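Local atomic coordinates of polar amino acid ABC uptake transporter substrate binding protein (Streptococcus thermophilus LMG 18311, PDB entry 3HV1), a protein that probably binds a polar amino acid outside the cell and delivers it to an ABC transporter for uptake. Residues 14-18 against 57-61; 100-104 against 226-230; 145-149 against 203-207; 183-188 against 246-251. All blocks are in the same frame, centred on the assembly; numbering follows the deposited sequence.

Contact 1. Residues 14-18 against 57-61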
# COMPACT_ATOMS: atom_id res chain seq x y z
N TRP A 14 10.39 -8.60 -20.43
CA TRP A 14 9.49 -7.62 -21.03
C TRP A 14 9.76 -7.51 -22.53
O TRP A 14 8.84 -7.40 -23.33
CB TRP A 14 9.63 -6.25 -20.37
CG TRP A 14 8.68 -5.24 -20.96
CD1 TRP A 14 9.00 -4.14 -21.69
CD2 TRP A 14 7.24 -5.27 -20.90
NE1 TRP A 14 7.87 -3.49 -22.11
CE2 TRP A 14 6.77 -4.16 -21.64
CE3 TRP A 14 6.31 -6.14 -20.31
CZ2 TRP A 14 5.40 -3.88 -21.80
CZ3 TRP A 14 4.94 -5.87 -20.47
CH2 TRP A 14 4.51 -4.75 -21.21
N GLN A 15 11.04 -7.55 -22.90
CA GLN A 15 11.43 -7.47 -24.30
C GLN A 15 10.84 -8.61 -25.13
O GLN A 15 10.43 -8.41 -26.27
CB GLN A 15 12.95 -7.51 -24.42
CG GLN A 15 13.58 -6.13 -24.42
CD GLN A 15 13.31 -5.41 -25.73
OE1 GLN A 15 13.80 -5.81 -26.78
NE2 GLN A 15 12.53 -4.34 -25.66
N THR A 16 10.80 -9.79 -24.54
CA THR A 16 10.26 -10.95 -25.22
C THR A 16 8.73 -10.86 -25.34
O THR A 16 8.18 -11.08 -26.41
CB THR A 16 10.66 -12.25 -24.49
OG1 THR A 16 12.08 -12.42 -24.60
CG2 THR A 16 9.96 -13.45 -25.09
N TYR A 17 8.07 -10.51 -24.24
CA TYR A 17 6.61 -10.40 -24.27
C TYR A 17 6.14 -9.43 -25.35
O TYR A 17 5.22 -9.73 -26.09
CB TYR A 17 6.08 -9.93 -22.91
CG TYR A 17 6.47 -10.82 -21.75
CD1 TYR A 17 6.33 -12.20 -21.82
CD2 TYR A 17 6.95 -10.27 -20.57
CE1 TYR A 17 6.67 -13.02 -20.73
CE2 TYR A 17 7.30 -11.07 -19.49
CZ TYR A 17 7.15 -12.44 -19.57
OH TYR A 17 7.48 -13.21 -18.49
N THR A 18 6.77 -8.26 -25.43
CA THR A 18 6.39 -7.28 -26.43
C THR A 18 6.77 -7.77 -27.82
O THR A 18 6.01 -7.59 -28.77
CB THR A 18 7.10 -5.95 -26.20
OG1 THR A 18 8.51 -6.18 -26.10
CG2 THR A 18 6.60 -5.29 -24.93
N LEU A 57 -3.20 -2.70 -24.33
CA LEU A 57 -2.52 -1.40 -24.38
C LEU A 57 -1.13 -1.53 -24.98
O LEU A 57 -0.62 -0.59 -25.59
CB LEU A 57 -2.34 -0.84 -22.97
CG LEU A 57 -3.61 -0.51 -22.19
CD1 LEU A 57 -3.23 -0.14 -20.75
CD2 LEU A 57 -4.32 0.63 -22.89
N TYR A 58 -0.53 -2.69 -24.77
CA TYR A 58 0.83 -2.94 -25.24
C TYR A 58 0.89 -3.81 -26.48
O TYR A 58 1.99 -4.16 -26.93
CB TYR A 58 1.63 -3.58 -24.11
CG TYR A 58 1.70 -2.72 -22.86
CD1 TYR A 58 2.50 -1.58 -22.82
CD2 TYR A 58 0.97 -3.06 -21.72
CE1 TYR A 58 2.57 -0.79 -21.66
CE2 TYR A 58 1.03 -2.28 -20.56
CZ TYR A 58 1.84 -1.14 -20.54
OH TYR A 58 1.92 -0.38 -19.39
N GLY A 59 -0.27 -4.15 -27.03
CA GLY A 59 -0.29 -4.99 -28.21
C GLY A 59 0.18 -6.40 -27.89
O GLY A 59 0.84 -7.04 -28.71
N ILE A 60 -0.13 -6.87 -26.69
CA ILE A 60 0.26 -8.21 -26.28
C ILE A 60 -0.98 -9.06 -26.10
O ILE A 60 -1.89 -8.69 -25.37
CB ILE A 60 1.04 -8.17 -24.94
CG1 ILE A 60 2.39 -7.47 -25.15
CG2 ILE A 60 1.23 -9.59 -24.41
CD1 ILE A 60 3.12 -7.13 -23.87
N ASP A 61 -1.00 -10.19 -26.80
CA ASP A 61 -2.11 -11.13 -26.72
C ASP A 61 -1.90 -11.99 -25.48
O ASP A 61 -0.76 -12.34 -25.13
CB ASP A 61 -2.16 -12.03 -27.96
CG ASP A 61 -2.60 -11.29 -29.21
OD1 ASP A 61 -3.69 -10.69 -29.19
OD2 ASP A 61 -1.86 -11.30 -30.21
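Thr18 and Ile60 bring their CA atoms to 6.2 Å where helix 14-20 passes the turn between helix 46-56 and strand 61-66, and Gly59, with positive phi, follows helix 46-56 in a Schellman motif. No hydrogen bond crosses the gap; the contact is apolar. Trp14 holds CG opposite its backbone N (chi1 -178°), and the six-membered ring of the indole points its rim at Tyr58. CH2 comes in over one face of the phenol ring, 3.8 Å from Tyr58 CG, while CB of Leu57 lies on the opposite face. With planes at 89° and centroids 5.2 Å apart, this is a T-shaped pair in which tryptophan supplies the edge. Ile60 pushes its CD1 into the corner between Trp14 and the helix backbone, 3.8 Å from Trp14 CH2 and 4.2 Å from Tyr17 CB. CG2 of Thr18 also touches this methyl and lies over one indole face. The phenol oxygens find partners farther off: Tyr58 OH on Lys225 O, Tyr17 OH on Asp219. The turn completes a right-handed beta-alpha-beta crossover, strand 22-27 to parallel strand 61-66 through helix 46-56, as in the alpha/beta lobes of periplasmic binding proteins.

Contact 2. Residues 100-104 against 226-230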
# COMPACT_ATOMS: atom_id res chain seq x y z
N PHE A 100 4.75 -8.82 -6.58
CA PHE A 100 3.38 -8.40 -6.84
C PHE A 100 3.18 -7.01 -7.40
O PHE A 100 3.96 -6.10 -7.13
CB PHE A 100 2.57 -8.48 -5.55
CG PHE A 100 2.27 -9.88 -5.11
CD1 PHE A 100 1.08 -10.50 -5.49
CD2 PHE A 100 3.16 -10.58 -4.31
CE1 PHE A 100 0.79 -11.79 -5.09
CE2 PHE A 100 2.88 -11.88 -3.90
CZ PHE A 100 1.70 -12.48 -4.29
N THR A 101 2.11 -6.85 -8.18
CA THR A 101 1.77 -5.54 -8.70
C THR A 101 1.06 -4.91 -7.51
O THR A 101 0.87 -5.56 -6.47
CB THR A 101 0.70 -5.59 -9.81
OG1 THR A 101 -0.48 -6.24 -9.30
CG2 THR A 101 1.22 -6.32 -11.04
N GLU A 102 0.67 -3.66 -7.67
CA GLU A 102 -0.09 -2.95 -6.65
C GLU A 102 -1.46 -3.63 -6.66
O GLU A 102 -1.82 -4.29 -7.64
CB GLU A 102 -0.25 -1.48 -7.04
CG GLU A 102 1.05 -0.71 -7.05
CD GLU A 102 1.79 -0.83 -5.74
OE1 GLU A 102 1.14 -0.66 -4.69
OE2 GLU A 102 3.02 -1.09 -5.76
N PRO A 103 -2.25 -3.51 -5.58
CA PRO A 103 -3.57 -4.15 -5.57
C PRO A 103 -4.55 -3.41 -6.46
O PRO A 103 -4.54 -2.18 -6.51
CB PRO A 103 -3.97 -4.09 -4.10
CG PRO A 103 -3.30 -2.81 -3.62
CD PRO A 103 -1.93 -2.93 -4.26
N TYR A 104 -5.40 -4.14 -7.19
CA TYR A 104 -6.37 -3.47 -8.07
C TYR A 104 -7.80 -3.45 -7.50
O TYR A 104 -8.67 -2.73 -7.99
CB TYR A 104 -6.34 -4.10 -9.48
CG TYR A 104 -6.55 -5.60 -9.52
CD1 TYR A 104 -7.83 -6.15 -9.63
CD2 TYR A 104 -5.46 -6.48 -9.42
CE1 TYR A 104 -8.03 -7.54 -9.62
CE2 TYR A 104 -5.65 -7.87 -9.41
CZ TYR A 104 -6.94 -8.39 -9.51
OH TYR A 104 -7.14 -9.75 -9.48
N ILE A 226 2.25 -3.40 -15.69
CA ILE A 226 0.88 -3.72 -15.31
C ILE A 226 0.35 -2.58 -14.45
O ILE A 226 -0.75 -2.08 -14.69
CB ILE A 226 0.81 -5.06 -14.57
CG1 ILE A 226 1.18 -6.20 -15.53
CG2 ILE A 226 -0.59 -5.27 -14.01
CD1 ILE A 226 1.38 -7.55 -14.86
N ASN A 227 1.13 -2.16 -13.45
CA ASN A 227 0.71 -1.06 -12.58
C ASN A 227 0.34 0.17 -13.40
O ASN A 227 -0.67 0.82 -13.13
CB ASN A 227 1.84 -0.67 -11.61
CG ASN A 227 2.07 -1.71 -10.54
OD1 ASN A 227 1.15 -2.41 -10.13
ND2 ASN A 227 3.31 -1.80 -10.07
N GLN A 228 1.16 0.49 -14.40
CA GLN A 228 0.90 1.63 -15.27
C GLN A 228 -0.36 1.36 -16.10
O GLN A 228 -1.14 2.27 -16.38
CB GLN A 228 2.08 1.85 -16.22
CG GLN A 228 3.36 2.32 -15.53
CD GLN A 228 4.54 2.41 -16.49
OE1 GLN A 228 4.41 2.92 -17.61
NE2 GLN A 228 5.69 1.91 -16.06
N GLY A 229 -0.54 0.11 -16.49
CA GLY A 229 -1.72 -0.26 -17.27
C GLY A 229 -2.99 0.03 -16.49
O GLY A 229 -3.94 0.60 -17.04
N PHE A 230 -3.02 -0.36 -15.22
CA PHE A 230 -4.20 -0.10 -14.39
C PHE A 230 -4.50 1.39 -14.39
O PHE A 230 -5.64 1.81 -14.57
CB PHE A 230 -3.97 -0.51 -12.93
CG PHE A 230 -3.82 -1.99 -12.72
CD1 PHE A 230 -4.44 -2.91 -13.56
CD2 PHE A 230 -3.09 -2.47 -11.63
CE1 PHE A 230 -4.34 -4.28 -13.33
CE2 PHE A 230 -2.99 -3.85 -11.39
CZ PHE A 230 -3.61 -4.75 -12.24
O HOH W 1 4.29 -3.55 -7.61
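Phe230 and Tyr104 meet with CB of the tyrosine over one face of the phenylalanine ring, a CH-pi contact 4.0 Å from CB to the ring centroid and 19° off the normal; the opposite face lies against Ile226 O of the preceding helical turn. At the edge of the same ring, near its plane, sit Thr101 OG1 and Glu102 O. The two aromatic rings are oblique, with Tyr104 CD2 3.8 Å from Phe230 CZ. Beside them, Thr101 CG2 packs across Ile226 CG2 at 3.6 Å. The polar link is made by Asn227, whose OD1 accepts Glu102 N at 2.8 Å in a nearly straight bond (173° at the hydrogen), the donor tilted somewhat from the amide plane. Its ND2 gives a proton to a water that in turn donates to Phe100 O at 2.6 Å and, weakly, to Glu102 OE2. Both ends of the amide are thus used, which fixes its rotation. Thr101 OG1 donates to Glu102 O at 2.9 Å and is also bonded to Val213 N. Helix 220-236 thereby holds the loop leading into strand 105-114, which probably forms one of the crossings between lobes, as in the type II periplasmic binding protein fold.

Contact 3. Residues 145-149 against 203-207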
# COMPACT_ATOMS: atom_id res chain seq x y z
N SER A 145 -14.70 -12.65 15.24
CA SER A 145 -14.84 -11.28 15.72
C SER A 145 -16.31 -11.03 16.06
O SER A 145 -17.01 -10.31 15.35
CB SER A 145 -14.39 -10.29 14.64
OG SER A 145 -13.08 -10.59 14.19
N PRO A 146 -16.79 -11.62 17.16
CA PRO A 146 -18.18 -11.50 17.62
C PRO A 146 -18.66 -10.08 17.87
O PRO A 146 -19.84 -9.79 17.73
CB PRO A 146 -18.19 -12.34 18.90
CG PRO A 146 -16.81 -12.13 19.44
CD PRO A 146 -15.97 -12.29 18.19
N LYS A 147 -17.74 -9.19 18.23
CA LYS A 147 -18.10 -7.80 18.50
C LYS A 147 -18.63 -7.05 17.27
O LYS A 147 -19.29 -6.02 17.41
CB LYS A 147 -16.90 -7.07 19.09
CG LYS A 147 -17.21 -5.70 19.66
CD LYS A 147 -16.04 -5.16 20.47
CE LYS A 147 -15.69 -6.09 21.63
NZ LYS A 147 -14.51 -5.61 22.40
N ILE A 148 -18.35 -7.57 16.08
CA ILE A 148 -18.81 -6.93 14.85
C ILE A 148 -20.31 -7.12 14.62
O ILE A 148 -21.06 -6.15 14.51
CB ILE A 148 -18.06 -7.47 13.62
CG1 ILE A 148 -16.56 -7.23 13.77
CG2 ILE A 148 -18.60 -6.81 12.35
CD1 ILE A 148 -16.17 -5.76 13.90
N LEU A 149 -20.74 -8.37 14.53
CA LEU A 149 -22.14 -8.67 14.30
C LEU A 149 -22.70 -9.74 15.23
O LEU A 149 -23.83 -9.64 15.68
CB LEU A 149 -22.36 -9.11 12.86
CG LEU A 149 -22.52 -7.99 11.83
CD1 LEU A 149 -22.36 -8.55 10.42
CD2 LEU A 149 -23.89 -7.36 12.00
N PRO A 203 -19.71 -2.63 3.70
CA PRO A 203 -18.52 -3.31 4.23
C PRO A 203 -18.92 -3.72 5.65
O PRO A 203 -19.44 -2.90 6.42
CB PRO A 203 -17.46 -2.22 4.20
CG PRO A 203 -17.84 -1.42 2.99
CD PRO A 203 -19.36 -1.31 3.14
N ALA A 204 -18.70 -4.98 5.97
CA ALA A 204 -19.08 -5.54 7.25
C ALA A 204 -18.24 -5.10 8.44
O ALA A 204 -18.76 -4.89 9.54
CB ALA A 204 -19.10 -7.06 7.16
N GLY A 205 -16.93 -4.96 8.23
CA GLY A 205 -16.06 -4.57 9.31
C GLY A 205 -14.97 -5.60 9.57
O GLY A 205 -14.10 -5.40 10.41
N TYR A 206 -15.03 -6.72 8.86
CA TYR A 206 -14.04 -7.78 9.01
C TYR A 206 -12.87 -7.51 8.07
O TYR A 206 -13.06 -7.02 6.95
CB TYR A 206 -14.65 -9.14 8.68
CG TYR A 206 -15.87 -9.49 9.51
CD1 TYR A 206 -15.74 -9.89 10.84
CD2 TYR A 206 -17.14 -9.41 8.96
CE1 TYR A 206 -16.87 -10.22 11.60
CE2 TYR A 206 -18.27 -9.73 9.71
CZ TYR A 206 -18.13 -10.14 11.02
OH TYR A 206 -19.24 -10.47 11.74
N GLU A 207 -11.66 -7.82 8.53
CA GLU A 207 -10.47 -7.60 7.73
C GLU A 207 -10.62 -8.21 6.34
O GLU A 207 -11.08 -9.34 6.18
CB GLU A 207 -9.24 -8.19 8.43
CG GLU A 207 -7.97 -8.15 7.60
CD GLU A 207 -6.74 -8.53 8.41
OE1 GLU A 207 -6.89 -9.27 9.41
OE2 GLU A 207 -5.63 -8.10 8.04
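Ser145, the first residue beyond helix 137-144, meets the rim of Tyr206: its CB lies in the plane of the phenol ring, 3.9 Å from CE1, and its carbonyl O sits at the same edge. That oxygen also accepts Ile148 N at 3.1 Å, a bond that closes the short turn through Pro146 and Lys147 and brings the next contact residue round to the ring. Ile148 makes the largest share of the first segment's packing. Its CG2 branch, set opposite the backbone N, reaches over a face of Tyr206, 4.0 Å from the ring centroid and 26° off the normal, a CH-pi contact displaced toward the phenol oxygen. CB rests 3.6 Å from Tyr206 CE1, and the two side chains run past each other in opposite directions. The same CG2 comes within 3.4 Å of Ala204 O, while CD1 extends to Gly205 O. Leu149 follows, crossing the tyrosine at about a right angle, with CB 3.6 Å from Tyr206 OH. This leaves the hydroxyl among aliphatic carbons: it is buried and has no hydrogen-bonding partner in the model, and the same is true of Leu149 N. No hydrogen bond joins the two segments; Ser145 at the edge, Ile148 over one face and Leu149 beside the hydroxyl hold the ring by packing. Arg175 of the second subunit packs on Ile148, and Glu207 OE2 accepts Gln160 N of that subunit. Within the chain, Tyr206 also leans on Ala141 and Phe142 of helix 137-144 and on Leu180 of strand 178-182, and Ala204 pairs through its backbone with Gln109 of strand 105-114.

Contact 4. Residues 183-188 against 246-251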
# COMPACT_ATOMS: atom_id res chain seq x y z
N ARG A 183 -17.71 -9.62 -0.92
CA ARG A 183 -18.06 -8.53 -1.81
C ARG A 183 -18.09 -9.05 -3.25
O ARG A 183 -19.06 -8.80 -3.97
CB ARG A 183 -17.02 -7.42 -1.70
CG ARG A 183 -17.30 -6.21 -2.57
CD ARG A 183 -16.07 -5.33 -2.67
NE ARG A 183 -16.37 -4.07 -3.33
CZ ARG A 183 -15.46 -3.14 -3.60
NH1 ARG A 183 -14.19 -3.34 -3.27
NH2 ARG A 183 -15.83 -2.00 -4.17
N VAL A 184 -17.05 -9.77 -3.68
CA VAL A 184 -17.04 -10.27 -5.06
C VAL A 184 -18.29 -11.07 -5.46
O VAL A 184 -18.71 -11.02 -6.61
CB VAL A 184 -15.79 -11.17 -5.39
CG1 VAL A 184 -14.55 -10.31 -5.53
CG2 VAL A 184 -15.62 -12.26 -4.32
N TYR A 185 -18.88 -11.80 -4.52
CA TYR A 185 -20.08 -12.58 -4.83
C TYR A 185 -21.33 -11.71 -4.75
O TYR A 185 -22.21 -11.80 -5.60
CB TYR A 185 -20.23 -13.75 -3.86
CG TYR A 185 -19.08 -14.73 -3.88
CD1 TYR A 185 -18.58 -15.21 -5.09
CD2 TYR A 185 -18.47 -15.15 -2.70
CE1 TYR A 185 -17.50 -16.09 -5.13
CE2 TYR A 185 -17.39 -16.03 -2.72
CZ TYR A 185 -16.91 -16.50 -3.94
OH TYR A 185 -15.82 -17.34 -3.98
N ALA A 186 -21.42 -10.90 -3.71
CA ALA A 186 -22.57 -10.02 -3.53
C ALA A 186 -22.78 -9.15 -4.77
O ALA A 186 -23.84 -9.17 -5.39
CB ALA A 186 -22.37 -9.13 -2.29
N ASN A 187 -21.76 -8.38 -5.13
CA ASN A 187 -21.87 -7.49 -6.28
C ASN A 187 -22.05 -8.21 -7.61
O ASN A 187 -22.82 -7.78 -8.46
CB ASN A 187 -20.66 -6.56 -6.34
CG ASN A 187 -20.78 -5.41 -5.37
OD1 ASN A 187 -21.21 -4.31 -5.73
ND2 ASN A 187 -20.41 -5.66 -4.12
N TYR A 188 -21.35 -9.32 -7.78
CA TYR A 188 -21.46 -10.07 -9.03
C TYR A 188 -22.86 -10.60 -9.27
O TYR A 188 -23.46 -10.37 -10.33
CB TYR A 188 -20.46 -11.23 -9.04
CG TYR A 188 -20.73 -12.23 -10.14
CD1 TYR A 188 -20.57 -11.87 -11.48
CD2 TYR A 188 -21.16 -13.52 -9.84
CE1 TYR A 188 -20.85 -12.78 -12.49
CE2 TYR A 188 -21.44 -14.44 -10.85
CZ TYR A 188 -21.27 -14.06 -12.17
OH TYR A 188 -21.54 -14.96 -13.17
N TRP A 246 -18.94 -6.22 -14.25
CA TRP A 246 -18.90 -7.34 -13.33
C TRP A 246 -19.50 -7.12 -11.95
O TRP A 246 -20.15 -8.03 -11.42
CB TRP A 246 -17.46 -7.83 -13.19
CG TRP A 246 -16.98 -8.48 -14.44
CD1 TRP A 246 -16.29 -7.90 -15.47
CD2 TRP A 246 -17.28 -9.81 -14.85
NE1 TRP A 246 -16.15 -8.80 -16.51
CE2 TRP A 246 -16.75 -9.98 -16.15
CE3 TRP A 246 -17.95 -10.88 -14.25
CZ2 TRP A 246 -16.88 -11.17 -16.86
CZ3 TRP A 246 -18.07 -12.07 -14.95
CH2 TRP A 246 -17.54 -12.21 -16.24
N PHE A 247 -19.30 -5.93 -11.39
CA PHE A 247 -19.76 -5.64 -10.04
C PHE A 247 -20.80 -4.53 -9.86
O PHE A 247 -21.31 -4.34 -8.76
CB PHE A 247 -18.54 -5.33 -9.16
CG PHE A 247 -17.48 -6.40 -9.20
CD1 PHE A 247 -17.77 -7.70 -8.77
CD2 PHE A 247 -16.21 -6.13 -9.69
CE1 PHE A 247 -16.81 -8.71 -8.83
CE2 PHE A 247 -15.23 -7.13 -9.76
CZ PHE A 247 -15.53 -8.42 -9.33
N GLY A 248 -21.12 -3.79 -10.91
CA GLY A 248 -22.12 -2.74 -10.77
C GLY A 248 -21.63 -1.53 -10.00
O GLY A 248 -22.42 -0.66 -9.61
N GLU A 249 -20.33 -1.47 -9.76
CA GLU A 249 -19.72 -0.35 -9.06
C GLU A 249 -18.23 -0.30 -9.39
O GLU A 249 -17.69 -1.21 -10.01
CB GLU A 249 -19.95 -0.44 -7.55
CG GLU A 249 -19.13 -1.46 -6.79
CD GLU A 249 -19.38 -1.38 -5.29
OE1 GLU A 249 -20.51 -1.69 -4.85
OE2 GLU A 249 -18.45 -1.01 -4.54
N ASP A 250 -17.59 0.80 -9.00
CA ASP A 250 -16.16 1.01 -9.24
C ASP A 250 -15.34 0.44 -8.08
O ASP A 250 -15.36 0.97 -6.97
CB ASP A 250 -15.91 2.52 -9.38
CG ASP A 250 -14.45 2.87 -9.60
OD1 ASP A 250 -13.63 1.94 -9.71
OD2 ASP A 250 -14.14 4.08 -9.66
N VAL A 251 -14.62 -0.65 -8.34
CA VAL A 251 -13.83 -1.29 -7.29
C VAL A 251 -12.35 -0.88 -7.24
O VAL A 251 -11.58 -1.43 -6.47
CB VAL A 251 -13.89 -2.83 -7.43
CG1 VAL A 251 -15.34 -3.28 -7.45
CG2 VAL A 251 -13.17 -3.27 -8.71
O HOH W 2 -11.77 -2.25 -3.93
O HOH W 3 -19.33 -3.46 -2.84
O HOH W 4 -22.40 -9.26 -12.68
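Arg183 and Glu249 form the salt bridge of this contact: NH2 donates to OE2 at 2.8 Å, with 161° at the hydrogen. The oxygen lies close to the guanidinium plane, but the nitrogen meets the carboxylate from above its plane. An extended chain, with CG turned away from the backbone N (chi1 -179°), carries the guanidinium to the acid, and Val251 CG1 covers one of its faces, 3.6 Å from NH2. The other nitrogens are occupied too. NH1 gives to a water, 2.7 Å away, that donates on to Val251 O, and NH1 itself also bonds Val106 O of strand 105-114; NE gives to a second water, which reaches Glu249 OE1 only weakly. Asn187 lies beside both Glu249 and Phe247, its CB 3.7 Å from Phe247 CB. Toward the end of helix 238-247, Trp246 O takes a proton from a third water, which also donates to Tyr188 O at 2.8 Å, and receives a CA-H...O contact from Tyr188. Tyr188 CE1 meets the edge of the indole at CZ3, 3.8 Å away. The polar atoms of these rings have partners of their own: Trp246 NE1 bonds Asp49 and Tyr188 OH bonds Lys192. Helix 183-192, following strand 178-182 of one lobe, is thus tied to the C-terminal helix 238-247, which also packs on Phe46, an arrangement consistent with the interlobe junction of a two-lobed binding protein.

In the fold
Contacts 1 and 2 are neighbours in one lobe; both involve helix 220-236, and Tyr58 of contact 1 packs on Gly229 of contact 2. Contact 1 is peripheral, its centre about 24 Å from the centre of the chain; contact 3 is also partly buried and lies on the opposite side of that centre, with about 43 Å between the two contact centres. Both are ring packing without a crossing hydrogen bond, and only contact 3 touches the second subunit. Contacts 2 and 4 are buried, their nearest atoms about 4 Å apart, on successive helices 220-236 and 238-247. These central contacts add polar links: an amide and one water in contact 2, a salt bridge and several waters in contact 4.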